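Two structures of uric acid oxidase from Arthrobacter globiformis compared at one contact. The protein catalyses the oxidation of uric acid by molecular oxygen to 5-hydroxyisourate, consuming water and releasing hydrogen peroxide. Structure 1 is PDB 1VAY (chain A, 2.24 Å), residues 8-13 and 55-60; structure 2 is PDB 2YZE (chain B, 1.99 Å), residues 18-23 and 65-70. One frame, after least-squares fit of the local backbone (RMSD 0.12 Å); residues are numbered along the deposited sequences.

Structure 1 (1VAY); sequences NQYGKA and VATDTQ. With AZA (8-azaxanthine), chain C.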
# COMPACT_ATOMS: atom_id res chain seq x y z
N ASN A 8 22.78 17.69 4.84
CA ASN A 8 21.39 17.96 5.16
C ASN A 8 20.71 18.62 3.97
O ASN A 8 21.37 19.23 3.13
CB ASN A 8 21.29 18.87 6.40
CG ASN A 8 21.84 20.26 6.16
OD1 ASN A 8 21.15 21.13 5.61
ND2 ASN A 8 23.08 20.49 6.57
N GLN A 9 19.39 18.47 3.91
CA GLN A 9 18.59 19.06 2.84
C GLN A 9 17.15 19.07 3.32
O GLN A 9 16.77 18.28 4.19
CB GLN A 9 18.72 18.25 1.55
CG GLN A 9 18.28 16.79 1.64
CD GLN A 9 18.62 16.00 0.39
OE1 GLN A 9 19.74 16.05 -0.10
NE2 GLN A 9 17.64 15.26 -0.12
N TYR A 10 16.34 19.97 2.77
CA TYR A 10 14.95 20.07 3.18
C TYR A 10 14.14 20.76 2.10
O TYR A 10 14.69 21.50 1.28
CB TYR A 10 14.84 20.89 4.46
CG TYR A 10 14.84 22.37 4.19
CD1 TYR A 10 15.97 23.01 3.69
CD2 TYR A 10 13.68 23.12 4.35
CE1 TYR A 10 15.94 24.37 3.36
CE2 TYR A 10 13.63 24.47 4.02
CZ TYR A 10 14.76 25.09 3.52
OH TYR A 10 14.70 26.41 3.16
N GLY A 11 12.83 20.53 2.14
CA GLY A 11 11.91 21.12 1.19
C GLY A 11 10.51 20.53 1.36
O GLY A 11 10.16 20.03 2.44
N LYS A 12 9.71 20.61 0.31
CA LYS A 12 8.37 20.05 0.35
C LYS A 12 8.34 18.86 -0.60
O LYS A 12 8.71 18.99 -1.77
CB LYS A 12 7.34 21.08 -0.12
CG LYS A 12 5.90 20.60 0.06
CD LYS A 12 5.46 20.75 1.51
CE LYS A 12 5.22 22.22 1.85
NZ LYS A 12 4.89 22.46 3.29
N ALA A 13 7.90 17.71 -0.10
CA ALA A 13 7.84 16.51 -0.93
C ALA A 13 6.43 16.17 -1.41
O ALA A 13 5.44 16.46 -0.74
CB ALA A 13 8.42 15.32 -0.15
N VAL A 55 13.89 29.03 3.61
CA VAL A 55 12.86 29.37 2.64
C VAL A 55 11.80 28.29 2.90
O VAL A 55 12.02 27.11 2.62
CB VAL A 55 13.38 29.25 1.19
CG1 VAL A 55 12.26 29.57 0.20
CG2 VAL A 55 14.55 30.19 0.97
N ALA A 56 10.66 28.69 3.45
CA ALA A 56 9.60 27.76 3.81
C ALA A 56 9.25 26.65 2.83
O ALA A 56 9.20 26.86 1.62
CB ALA A 56 8.33 28.53 4.17
N THR A 57 9.02 25.45 3.35
CA THR A 57 8.64 24.34 2.49
C THR A 57 7.33 24.75 1.84
O THR A 57 7.05 24.40 0.68
CB THR A 57 8.44 23.02 3.30
OG1 THR A 57 7.35 23.17 4.21
CG2 THR A 57 9.70 22.68 4.07
N ASP A 58 6.53 25.53 2.58
CA ASP A 58 5.26 26.02 2.07
C ASP A 58 5.51 26.92 0.86
O ASP A 58 4.79 26.84 -0.13
CB ASP A 58 4.51 26.80 3.15
CG ASP A 58 3.07 27.12 2.75
OD1 ASP A 58 2.24 26.19 2.71
OD2 ASP A 58 2.78 28.30 2.46
N THR A 59 6.53 27.78 0.95
CA THR A 59 6.89 28.70 -0.14
C THR A 59 7.34 27.91 -1.36
O THR A 59 6.98 28.23 -2.50
CB THR A 59 8.04 29.65 0.28
OG1 THR A 59 7.60 30.47 1.37
CG2 THR A 59 8.44 30.56 -0.90
N GLN A 60 8.11 26.86 -1.12
CA GLN A 60 8.58 26.02 -2.21
C GLN A 60 7.35 25.42 -2.90
O GLN A 60 7.26 25.40 -4.13
CB GLN A 60 9.51 24.94 -1.67
CG GLN A 60 10.78 25.52 -1.06
CD GLN A 60 11.72 24.47 -0.52
OE1 GLN A 60 12.06 23.50 -1.20
NE2 GLN A 60 12.17 24.66 0.72
N1 AZA C . 10.62 24.00 8.90
C2 AZA C . 9.51 23.85 9.70
O2 AZA C . 9.60 23.39 10.81
N3 AZA C . 8.30 24.23 9.22
C4 AZA C . 8.20 24.74 8.00
C5 AZA C . 9.29 24.90 7.19
C6 AZA C . 10.63 24.52 7.63
O6 AZA C . 11.69 24.60 7.00
N7 AZA C . 8.88 25.43 6.04
N8 AZA C . 7.55 25.57 6.22
N9 AZA C . 7.09 25.16 7.40
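The Y10 ring has V55 O at its edge, close to the ring plane, and its OH hydrogen-bonds that carbonyl at 2.8 Å. Q60 crosses the ring obliquely, its amide turned 90° to it, with NE2 3.6 Å from Y10 CE2; NE2 also gives V55 O a 3.1 Å bond. Q60 OE1 turns to S36 and lies against the CA of G11. Strand 3-21, whose sheet runs on into a second subunit, meets the start of helix 57-69, in the T-fold of the uricases, with the urate site at the subunit interface. K12 bends twice (chi2 79°, chi3 73°), laying CE over T57 O and bringing NZ within 2.7 Å of T57 OG1, a hydrogen bond between two members of the charge relay. T57 CG2 packs on G11 O. The inhibitor 8-azaxanthine sits beyond: T57 N donates to its N7 at 2.7 Å, T57 OG1 stands 3.1 Å from N8, and its O6 approaches Y10 CE2 at 3.6 Å. R170 of the second subunit also binds it.

Structure 2 (2YZE); sequences NQYGKA and VATDTQ. With NOB ((dihydroxyboranyloxy-hydroxy-boranyl)oxylithium), chain D.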
# COMPACT_ATOMS: atom_id res chain seq x y z
N ASN B 18 22.84 17.77 4.67
CA ASN B 18 21.45 18.04 5.02
C ASN B 18 20.71 18.70 3.86
O ASN B 18 21.32 19.32 2.98
CB ASN B 18 21.39 18.93 6.27
CG ASN B 18 21.95 20.33 6.03
OD1 ASN B 18 21.23 21.23 5.61
ND2 ASN B 18 23.24 20.51 6.29
N GLN B 19 19.39 18.54 3.86
CA GLN B 19 18.53 19.12 2.82
C GLN B 19 17.11 19.11 3.36
O GLN B 19 16.78 18.33 4.25
CB GLN B 19 18.60 18.31 1.52
CG GLN B 19 18.16 16.85 1.65
CD GLN B 19 18.48 16.02 0.41
OE1 GLN B 19 19.41 16.34 -0.33
NE2 GLN B 19 17.73 14.95 0.20
N TYR B 20 16.27 19.98 2.83
CA TYR B 20 14.90 20.04 3.29
C TYR B 20 14.05 20.72 2.22
O TYR B 20 14.57 21.49 1.40
CB TYR B 20 14.80 20.85 4.59
CG TYR B 20 14.77 22.33 4.33
CD1 TYR B 20 15.91 23.02 3.92
CD2 TYR B 20 13.56 23.04 4.38
CE1 TYR B 20 15.86 24.36 3.56
CE2 TYR B 20 13.50 24.38 4.03
CZ TYR B 20 14.65 25.03 3.61
OH TYR B 20 14.57 26.35 3.21
N GLY B 21 12.76 20.44 2.24
CA GLY B 21 11.86 21.05 1.27
C GLY B 21 10.49 20.42 1.35
O GLY B 21 10.14 19.77 2.34
N LYS B 22 9.70 20.62 0.30
CA LYS B 22 8.35 20.06 0.27
C LYS B 22 8.36 18.85 -0.62
O LYS B 22 8.86 18.90 -1.76
CB LYS B 22 7.34 21.08 -0.28
CG LYS B 22 5.90 20.65 -0.10
CD LYS B 22 5.45 20.75 1.36
CE LYS B 22 4.99 22.17 1.69
NZ LYS B 22 4.72 22.37 3.14
N ALA B 23 7.82 17.75 -0.12
CA ALA B 23 7.77 16.53 -0.91
C ALA B 23 6.37 16.18 -1.37
O ALA B 23 5.37 16.53 -0.73
CB ALA B 23 8.35 15.37 -0.10
N VAL B 65 13.92 29.06 3.61
CA VAL B 65 12.86 29.34 2.66
C VAL B 65 11.83 28.27 3.01
O VAL B 65 12.09 27.08 2.87
CB VAL B 65 13.36 29.15 1.21
CG1 VAL B 65 12.20 29.26 0.24
CG2 VAL B 65 14.41 30.20 0.88
N ALA B 66 10.66 28.70 3.48
CA ALA B 66 9.60 27.79 3.90
C ALA B 66 9.28 26.68 2.89
O ALA B 66 9.29 26.91 1.68
CB ALA B 66 8.34 28.58 4.22
N THR B 67 9.00 25.48 3.40
CA THR B 67 8.65 24.38 2.51
C THR B 67 7.34 24.78 1.83
O THR B 67 7.07 24.41 0.69
CB THR B 67 8.47 23.03 3.28
OG1 THR B 67 7.36 23.12 4.17
CG2 THR B 67 9.72 22.70 4.09
N ASP B 68 6.52 25.56 2.54
CA ASP B 68 5.24 26.02 1.99
C ASP B 68 5.49 26.93 0.80
O ASP B 68 4.73 26.93 -0.18
CB ASP B 68 4.45 26.78 3.07
CG ASP B 68 3.06 27.17 2.60
OD1 ASP B 68 2.17 26.29 2.60
OD2 ASP B 68 2.85 28.34 2.23
N THR B 69 6.56 27.72 0.88
CA THR B 69 6.92 28.65 -0.18
C THR B 69 7.39 27.87 -1.39
O THR B 69 7.08 28.23 -2.53
CB THR B 69 8.05 29.61 0.27
OG1 THR B 69 7.58 30.43 1.34
CG2 THR B 69 8.49 30.49 -0.89
N GLN B 70 8.13 26.80 -1.15
CA GLN B 70 8.63 25.97 -2.24
C GLN B 70 7.43 25.37 -2.97
O GLN B 70 7.41 25.33 -4.20
CB GLN B 70 9.56 24.88 -1.69
CG GLN B 70 10.84 25.46 -1.11
CD GLN B 70 11.80 24.41 -0.60
OE1 GLN B 70 12.16 23.47 -1.31
NE2 GLN B 70 12.25 24.57 0.65
B1 NOB D . 9.79 23.87 8.93
B2 NOB D . 7.66 23.74 7.44
OB1 NOB D . 11.00 23.96 7.93
OB2 NOB D . 8.24 24.10 8.88
OB3 NOB D . 9.92 23.39 10.41
OB4 NOB D . 7.54 22.33 6.73
OB5 NOB D . 7.25 25.01 6.58
LI NOB D . 9.24 25.20 6.50
O HOH W 1 2.63 23.91 3.99
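At the edge of the Y20 ring, close to its plane, lies V65 O, which accepts a 2.6 Å hydrogen bond from Y20 OH. Q70 crosses the ring obliquely with its amide 88° to it, NE2 being 3.6 Å from Y20 CE2; NE2 also makes a weak bond to V65 O at 3.4 Å. Q70 OE1 turns to S46 and lies against the CA of G21. Two bends in K22 (chi2 73°, chi3 84°) carry CE over T67 O and NZ to T67 OG1, where the two charge-relay residues hydrogen-bond at 2.9 Å. T67 CG2 packs on G21 O. The lithium-borate group takes up the urate pocket: T67 OG1, while accepting from K22, donates to its OB4 at 2.7 Å, and the lithium lies 3.7 Å from the CA of A66. R180 of the second subunit also binds the group. A water accepts from K22 NZ at 2.7 Å and donates to D68 OD1 at 2.8 Å, an oxygen that also has a salt bridge with K71.

What differs
What fills the pocket is the sharpest difference: flat 8-azaxanthine in structure 1, the lithium-borate group in structure 2. The purine-like inhibitor touches Y10(A), A56(A), T57(A) and D58(A); of the residues of the two segments, the borate touches A66(B) and T67(B). The hydrogen bond to the ligand comes from the backbone N of T57(A), which donates to N7 of 8-azaxanthine at 2.7 Å, but from the hydroxyl of T67(B), whose OG1 donates to OB4 at 2.7 Å. T57(A) OG1 stands 3.1 Å from N8 of the inhibitor. T67(B) OG1 also accepts from K22(B) NZ, so lysine, threonine and borate form a hydrogen-bonded chain. The contact of Y10(A) with O6 of the inhibitor is not repeated by a close contact at Y20(B). The protein hardly answers: the side chains of Y10(A), K12(A), V55(A), T57(A), D58(A), Q60(A) and their counterparts keep their places, as do the bonds of K12(A) NZ to T57(A) OG1 and of Y10(A) OH to V55(A) O. A water bridging K22(B) NZ and D68(B) OD1 is modelled in structure 2.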